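Local coordinates for protein phenol hydroxylase component phO (Pseudomonas stutzeri, PDB 3U52) that is probably the small (gamma) subunit of the oxygenase component of a multicomponent phenol hydroxylase, which adds a hydroxyl group to phenol, at residues L42-V54 with F85-I98. Residues are numbered along the deposited sequence; the frame is centred on the assembly and turned at random.
Sequences LLVQPGMTFSALV and FTPKADASLKEQGI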
ATOM      1  N   LEU E  42     -27.948  28.170  36.207  1.00 24.43           N
ATOM      2  CA  LEU E  42     -28.474  27.555  37.423  1.00 24.66           C
ATOM      3  C   LEU E  42     -29.971  27.157  37.276  1.00 24.90           C
ATOM      4  O   LEU E  42     -30.720  27.781  36.494  1.00 24.44           O
ATOM      5  CB  LEU E  42     -28.286  28.530  38.590  1.00 25.48           C
ATOM      6  CG  LEU E  42     -26.906  29.198  38.674  1.00 23.82           C
ATOM      7  CD1 LEU E  42     -27.041  30.474  39.516  1.00 25.55           C
ATOM      8  CD2 LEU E  42     -25.897  28.260  39.302  1.00 22.98           C
ATOM      9  N   LEU E  43     -30.375  26.108  38.007  1.00 24.75           N
ATOM     10  CA  LEU E  43     -31.765  25.692  38.131  1.00 24.80           C
ATOM     11  C   LEU E  43     -32.117  25.922  39.589  1.00 26.05           C
ATOM     12  O   LEU E  43     -31.489  25.369  40.507  1.00 25.40           O
ATOM     13  CB  LEU E  43     -31.950  24.212  37.801  1.00 24.96           C
ATOM     14  CG  LEU E  43     -33.435  23.852  37.571  1.00 25.69           C
ATOM     15  CD1 LEU E  43     -33.933  24.411  36.250  1.00 28.78           C
ATOM     16  CD2 LEU E  43     -33.704  22.364  37.643  1.00 27.42           C
ATOM     17  N   VAL E  44     -33.175  26.698  39.767  1.00 26.13           N
ATOM     18  CA  VAL E  44     -33.445  27.443  40.988  1.00 27.95           C
ATOM     19  C   VAL E  44     -34.971  27.391  41.262  1.00 28.47           C
ATOM     20  O   VAL E  44     -35.777  27.312  40.316  1.00 27.87           O
ATOM     21  CB  VAL E  44     -32.901  28.870  40.695  1.00 27.96           C
ATOM     22  CG1 VAL E  44     -33.943  29.945  40.511  1.00 24.75           C
ATOM     23  CG2 VAL E  44     -31.687  29.223  41.460  1.00 30.00           C
ATOM     24  N   GLN E  45     -35.353  27.409  42.544  1.00 31.72           N
ATOM     25  CA  GLN E  45     -36.786  27.431  42.919  1.00 34.10           C
ATOM     26  C   GLN E  45     -37.229  28.892  42.919  1.00 33.79           C
ATOM     27  O   GLN E  45     -36.683  29.686  43.678  1.00 34.93           O
ATOM     28  CB  GLN E  45     -37.039  26.784  44.305  1.00 35.28           C
ATOM     29  CG  GLN E  45     -35.984  25.717  44.816  1.00 40.50           C
ATOM     30  CD  GLN E  45     -36.315  24.236  44.486  1.00 49.26           C
ATOM     31  OE1 GLN E  45     -37.449  23.901  44.088  1.00 51.86           O
ATOM     32  NE2 GLN E  45     -35.306  23.339  44.652  1.00 50.46           N
ATOM     33  N   PRO E  46     -38.222  29.259  42.087  1.00 33.81           N
ATOM     34  CA  PRO E  46     -38.700  30.652  42.026  1.00 33.64           C
ATOM     35  C   PRO E  46     -39.143  31.206  43.415  1.00 35.03           C
ATOM     36  O   PRO E  46     -39.171  32.423  43.637  1.00 34.46           O
ATOM     37  CB  PRO E  46     -39.873  30.585  41.047  1.00 34.54           C
ATOM     38  CG  PRO E  46     -40.169  29.117  40.840  1.00 33.71           C
ATOM     39  CD  PRO E  46     -38.968  28.364  41.179  1.00 33.91           C
ATOM     40  N   GLY E  47     -39.432  30.311  44.351  1.00 35.05           N
ATOM     41  CA  GLY E  47     -39.782  30.717  45.701  1.00 35.97           C
ATOM     42  C   GLY E  47     -38.622  30.987  46.656  1.00 36.09           C
ATOM     43  O   GLY E  47     -38.839  31.581  47.728  1.00 36.23           O
ATOM     44  N   MET E  48     -37.396  30.589  46.299  1.00 35.34           N
ATOM     45  CA  MET E  48     -36.287  30.783  47.239  1.00 35.03           C
ATOM     46  C   MET E  48     -36.009  32.280  47.371  1.00 34.23           C
ATOM     47  O   MET E  48     -36.333  33.045  46.477  1.00 33.92           O
ATOM     48  CB  MET E  48     -35.041  30.007  46.820  1.00 35.73           C
ATOM     49  CG  MET E  48     -34.205  30.680  45.724  1.00 35.96           C
ATOM     50  SD  MET E  48     -32.814  29.672  45.114  1.00 38.91           S
ATOM     51  CE  MET E  48     -31.854  29.330  46.559  1.00 32.89           C
ATOM     52  N   THR E  49     -35.453  32.692  48.498  1.00 34.41           N
ATOM     53  CA  THR E  49     -35.215  34.124  48.727  1.00 34.14           C
ATOM     54  C   THR E  49     -33.922  34.533  48.018  1.00 33.60           C
ATOM     55  O   THR E  49     -33.054  33.707  47.773  1.00 32.45           O
ATOM     56  CB  THR E  49     -35.080  34.451  50.240  1.00 34.09           C
ATOM     57  OG1 THR E  49     -33.987  33.717  50.799  1.00 34.43           O
ATOM     58  CG2 THR E  49     -36.346  34.077  51.016  1.00 34.43           C
ATOM     59  N   PHE E  50     -33.789  35.810  47.706  1.00 34.16           N
ATOM     60  CA  PHE E  50     -32.544  36.307  47.151  1.00 33.79           C
ATOM     61  C   PHE E  50     -31.351  35.977  48.048  1.00 34.41           C
ATOM     62  O   PHE E  50     -30.296  35.637  47.533  1.00 34.50           O
ATOM     63  CB  PHE E  50     -32.599  37.798  46.822  1.00 33.62           C
ATOM     64  CG  PHE E  50     -31.542  38.214  45.829  1.00 34.56           C
ATOM     65  CD1 PHE E  50     -30.249  38.542  46.262  1.00 35.60           C
ATOM     66  CD2 PHE E  50     -31.810  38.198  44.461  1.00 30.30           C
ATOM     67  CE1 PHE E  50     -29.236  38.895  45.339  1.00 32.35           C
ATOM     68  CE2 PHE E  50     -30.820  38.544  43.550  1.00 32.17           C
ATOM     69  CZ  PHE E  50     -29.532  38.893  43.992  1.00 31.61           C
ATOM     70  N   SER E  51     -31.497  36.043  49.375  1.00 34.17           N
ATOM     71  CA  SER E  51     -30.366  35.738  50.255  1.00 34.95           C
ATOM     72  C   SER E  51     -30.026  34.245  50.265  1.00 34.77           C
ATOM     73  O   SER E  51     -28.853  33.881  50.428  1.00 35.51           O
ATOM     74  CB  SER E  51     -30.581  36.286  51.678  1.00 35.64           C
ATOM     75  OG  SER E  51     -31.741  35.679  52.255  1.00 40.23           O
ATOM     76  N   ALA E  52     -31.023  33.373  50.069  1.00 34.28           N
ATOM     77  CA  ALA E  52     -30.756  31.926  49.917  1.00 34.14           C
ATOM     78  C   ALA E  52     -29.977  31.617  48.602  1.00 33.56           C
ATOM     79  O   ALA E  52     -29.067  30.787  48.605  1.00 33.09           O
ATOM     80  CB  ALA E  52     -32.054  31.110  49.994  1.00 33.85           C
ATOM     81  N   LEU E  53     -30.324  32.306  47.511  1.00 32.97           N
ATOM     82  CA  LEU E  53     -29.611  32.180  46.223  1.00 32.74           C
ATOM     83  C   LEU E  53     -28.129  32.484  46.389  1.00 33.20           C
ATOM     84  O   LEU E  53     -27.274  31.700  45.971  1.00 33.02           O
ATOM     85  CB  LEU E  53     -30.202  33.106  45.172  1.00 32.39           C
ATOM     86  CG  LEU E  53     -29.370  33.261  43.886  1.00 32.81           C
ATOM     87  CD1 LEU E  53     -29.520  31.988  43.022  1.00 32.75           C
ATOM     88  CD2 LEU E  53     -29.813  34.522  43.135  1.00 31.62           C
ATOM     89  N   VAL E  54     -27.836  33.605  47.041  1.00 33.17           N
ATOM     90  CA  VAL E  54     -26.481  33.983  47.350  1.00 34.02           C
ATOM     91  C   VAL E  54     -25.780  32.992  48.245  1.00 35.21           C
ATOM     92  O   VAL E  54     -24.718  32.478  47.859  1.00 35.90           O
ATOM     93  CB  VAL E  54     -26.439  35.368  47.977  1.00 33.93           C
ATOM     94  CG1 VAL E  54     -25.060  35.650  48.525  1.00 34.46           C
ATOM     95  CG2 VAL E  54     -26.882  36.390  46.953  1.00 32.54           C
ATOM     96  N   PHE E  85     -30.384  47.055  39.311  1.00 31.65           N
ATOM     97  CA  PHE E  85     -31.265  46.222  40.111  1.00 32.90           C
ATOM     98  C   PHE E  85     -30.862  46.258  41.554  1.00 33.69           C
ATOM     99  O   PHE E  85     -29.685  46.074  41.905  1.00 34.00           O
ATOM    100  CB  PHE E  85     -31.214  44.775  39.616  1.00 32.39           C
ATOM    101  CG  PHE E  85     -32.039  43.803  40.403  1.00 31.46           C
ATOM    102  CD1 PHE E  85     -33.423  43.817  40.323  1.00 32.79           C
ATOM    103  CD2 PHE E  85     -31.425  42.809  41.143  1.00 32.34           C
ATOM    104  CE1 PHE E  85     -34.180  42.906  41.021  1.00 31.27           C
ATOM    105  CE2 PHE E  85     -32.172  41.851  41.855  1.00 33.13           C
ATOM    106  CZ  PHE E  85     -33.553  41.901  41.797  1.00 35.01           C
ATOM    107  N   THR E  86     -31.844  46.485  42.405  1.00 34.79           N
ATOM    108  CA  THR E  86     -31.564  46.398  43.829  1.00 36.84           C
ATOM    109  C   THR E  86     -32.320  45.233  44.508  1.00 37.49           C
ATOM    110  O   THR E  86     -33.561  45.244  44.618  1.00 38.40           O
ATOM    111  CB  THR E  86     -31.483  47.797  44.598  1.00 36.96           C
ATOM    112  OG1 THR E  86     -32.209  47.711  45.829  1.00 40.53           O
ATOM    113  CG2 THR E  86     -31.987  48.976  43.757  1.00 36.76           C
ATOM    114  N   PRO E  87     -31.565  44.192  44.886  1.00 37.69           N
ATOM    115  CA  PRO E  87     -32.135  42.997  45.433  1.00 38.39           C
ATOM    116  C   PRO E  87     -32.766  43.247  46.800  1.00 39.43           C
ATOM    117  O   PRO E  87     -32.257  44.069  47.575  1.00 38.49           O
ATOM    118  CB  PRO E  87     -30.926  42.080  45.604  1.00 39.11           C
ATOM    119  CG  PRO E  87     -29.731  42.967  45.618  1.00 38.19           C
ATOM    120  CD  PRO E  87     -30.089  44.121  44.768  1.00 38.33           C
ATOM    121  N   LYS E  88     -33.848  42.519  47.075  1.00 39.79           N
ATOM    122  CA  LYS E  88     -34.450  42.408  48.411  1.00 40.60           C
ATOM    123  C   LYS E  88     -34.083  41.049  49.003  1.00 39.98           C
ATOM    124  O   LYS E  88     -34.570  40.013  48.558  1.00 40.11           O
ATOM    125  CB  LYS E  88     -35.966  42.527  48.299  1.00 40.58           C
ATOM    126  CG  LYS E  88     -36.434  43.825  47.665  1.00 43.78           C
ATOM    127  CD  LYS E  88     -37.437  43.578  46.515  1.00 49.35           C
ATOM    128  CE  LYS E  88     -38.716  44.454  46.625  1.00 53.26           C
ATOM    129  NZ  LYS E  88     -38.472  45.947  46.661  1.00 51.41           N
ATOM    130  N   ALA E  89     -33.214  41.052  50.002  1.00 39.50           N
ATOM    131  CA  ALA E  89     -32.687  39.812  50.549  1.00 40.08           C
ATOM    132  C   ALA E  89     -33.759  38.780  50.961  1.00 40.36           C
ATOM    133  O   ALA E  89     -33.629  37.605  50.674  1.00 39.79           O
ATOM    134  CB  ALA E  89     -31.767  40.115  51.710  1.00 40.17           C
ATOM    135  N   ASP E  90     -34.820  39.227  51.625  1.00 40.72           N
ATOM    136  CA  ASP E  90     -35.776  38.316  52.236  1.00 41.18           C
ATOM    137  C   ASP E  90     -36.985  38.034  51.321  1.00 40.22           C
ATOM    138  O   ASP E  90     -37.904  37.333  51.722  1.00 40.92           O
ATOM    139  CB  ASP E  90     -36.219  38.869  53.621  1.00 42.10           C
ATOM    140  CG  ASP E  90     -35.104  38.787  54.696  1.00 46.24           C
ATOM    141  OD1 ASP E  90     -34.498  37.694  54.899  1.00 49.89           O
ATOM    142  OD2 ASP E  90     -34.840  39.818  55.381  1.00 49.67           O
ATOM    143  N   ALA E  91     -36.973  38.566  50.100  1.00 38.91           N
ATOM    144  CA  ALA E  91     -38.060  38.358  49.120  1.00 37.64           C
ATOM    145  C   ALA E  91     -37.715  37.267  48.096  1.00 37.14           C
ATOM    146  O   ALA E  91     -36.549  37.113  47.704  1.00 37.19           O
ATOM    147  CB  ALA E  91     -38.362  39.620  48.410  1.00 36.94           C
ATOM    148  N   SER E  92     -38.728  36.528  47.657  1.00 35.98           N
ATOM    149  CA  SER E  92     -38.502  35.433  46.723  1.00 35.02           C
ATOM    150  C   SER E  92     -37.942  35.959  45.392  1.00 34.17           C
ATOM    151  O   SER E  92     -38.051  37.150  45.071  1.00 33.35           O
ATOM    152  CB  SER E  92     -39.791  34.612  46.500  1.00 34.61           C
ATOM    153  OG  SER E  92     -40.624  35.224  45.534  1.00 33.52           O
ATOM    154  N   LEU E  93     -37.344  35.061  44.618  1.00 33.86           N
ATOM    155  CA  LEU E  93     -36.864  35.418  43.274  1.00 33.91           C
ATOM    156  C   LEU E  93     -38.006  35.932  42.411  1.00 34.05           C
ATOM    157  O   LEU E  93     -37.898  36.983  41.782  1.00 34.03           O
ATOM    158  CB  LEU E  93     -36.168  34.200  42.629  1.00 33.71           C
ATOM    159  CG  LEU E  93     -34.644  34.031  42.817  1.00 35.07           C
ATOM    160  CD1 LEU E  93     -34.001  34.731  44.025  1.00 32.42           C
ATOM    161  CD2 LEU E  93     -34.218  32.575  42.723  1.00 33.71           C
ATOM    162  N   LYS E  94     -39.111  35.194  42.400  1.00 34.89           N
ATOM    163  CA  LYS E  94     -40.241  35.495  41.536  1.00 36.04           C
ATOM    164  C   LYS E  94     -40.926  36.850  41.852  1.00 36.18           C
ATOM    165  O   LYS E  94     -41.284  37.600  40.939  1.00 35.36           O
ATOM    166  CB  LYS E  94     -41.260  34.347  41.607  1.00 36.89           C
ATOM    167  CG  LYS E  94     -42.462  34.545  40.704  1.00 40.12           C
ATOM    168  CD  LYS E  94     -43.405  33.369  40.718  1.00 46.89           C
ATOM    169  CE  LYS E  94     -44.306  33.418  39.473  1.00 50.19           C
ATOM    170  NZ  LYS E  94     -45.201  32.217  39.315  1.00 51.89           N
ATOM    171  N   GLU E  95     -41.115  37.159  43.137  1.00 37.66           N
ATOM    172  CA  GLU E  95     -41.759  38.440  43.515  1.00 38.47           C
ATOM    173  C   GLU E  95     -40.946  39.691  43.164  1.00 37.95           C
ATOM    174  O   GLU E  95     -41.512  40.758  42.924  1.00 38.02           O
ATOM    175  CB  GLU E  95     -42.251  38.451  44.969  1.00 39.08           C
ATOM    176  CG  GLU E  95     -41.240  38.116  46.000  1.00 43.80           C
ATOM    177  CD  GLU E  95     -41.778  38.249  47.428  1.00 50.18           C
ATOM    178  OE1 GLU E  95     -41.889  37.215  48.143  1.00 53.38           O
ATOM    179  OE2 GLU E  95     -42.078  39.397  47.840  1.00 53.03           O
ATOM    180  N   GLN E  96     -39.625  39.560  43.071  1.00 37.49           N
ATOM    181  CA  GLN E  96     -38.827  40.681  42.603  1.00 36.53           C
ATOM    182  C   GLN E  96     -38.534  40.720  41.094  1.00 36.11           C
ATOM    183  O   GLN E  96     -37.771  41.560  40.633  1.00 35.95           O
ATOM    184  CB  GLN E  96     -37.595  40.904  43.488  1.00 36.59           C
ATOM    185  CG  GLN E  96     -36.726  39.711  43.704  1.00 37.02           C
ATOM    186  CD  GLN E  96     -35.826  39.883  44.892  1.00 38.02           C
ATOM    187  OE1 GLN E  96     -35.743  39.018  45.742  1.00 40.30           O
ATOM    188  NE2 GLN E  96     -35.139  41.005  44.956  1.00 36.09           N
ATOM    189  N   GLY E  97     -39.178  39.852  40.312  1.00 35.67           N
ATOM    190  CA  GLY E  97     -39.088  39.963  38.850  1.00 33.96           C
ATOM    191  C   GLY E  97     -37.955  39.171  38.205  1.00 33.37           C
ATOM    192  O   GLY E  97     -37.632  39.364  37.022  1.00 32.66           O
ATOM    193  N   ILE E  98     -37.343  38.278  38.979  1.00 32.15           N
ATOM    194  CA  ILE E  98     -36.286  37.402  38.447  1.00 31.08           C
ATOM    195  C   ILE E  98     -37.003  36.184  37.844  1.00 30.33           C
ATOM    196  O   ILE E  98     -37.381  35.257  38.553  1.00 31.11           O
ATOM    197  CB  ILE E  98     -35.264  37.058  39.545  1.00 31.42           C
ATOM    198  CG1 ILE E  98     -34.554  38.339  40.012  1.00 28.84           C
ATOM    199  CG2 ILE E  98     -34.200  36.032  39.061  1.00 31.84           C
ATOM    200  CD1 ILE E  98     -33.870  38.158  41.348  1.00 26.88           C
TER
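One face of the Phe50 ring is covered by Pro87, whose CB lies 3.6 Å from the ring centroid, 12° off the normal, a CH-pi contact. The ring is swung there because CG is anti to the backbone N (chi1 -160°). Leu53 CD2 stands over the rim of the opposite face, while Ile98 CD1 meets the edge in plane, 3.7 Å from Phe50 CD2. Phe50 and Phe85 run past each other in opposite directions, Phe50 CE2 lying at the edge of the Phe85 ring. Leu93 is the second large apolar group: its side chain crosses that of Phe50 at about a right angle, with CD1 against Phe50 CA and CD2, and its own CD2 reaches the other way, between Val44 CG1 and Met48 CG. The Val44 CG1 to Leu93 CD2 distance, 3.4 Å, is tight. Met48 runs alongside Leu93, pointing the same way.

Backbone bonds frame this apolar core. Leu93 N donates to Met48 O (2.9 Å), and Phe50 N donates to Ala91 O, so Thr49 and Ser92 form a single beta bridge. Lys94 N bonds to Pro46 O. At the helix start Ala89 O is gripped twice, by Ser51 N in its carbonyl plane and by Ser51 OG (3.1 Å) from above that plane. Thr49 OG1 caps the same helix end through Ala52 N.

The contact ties the N-terminal end of helix 50-62 to the loop before the last strand, 102-107, of a beta-grasp (ubiquitin-like) fold; Trp78 of strand 77-80 meets Phe50 edge-to-face, and Ile57 of the helix packs on Val44 and Met48.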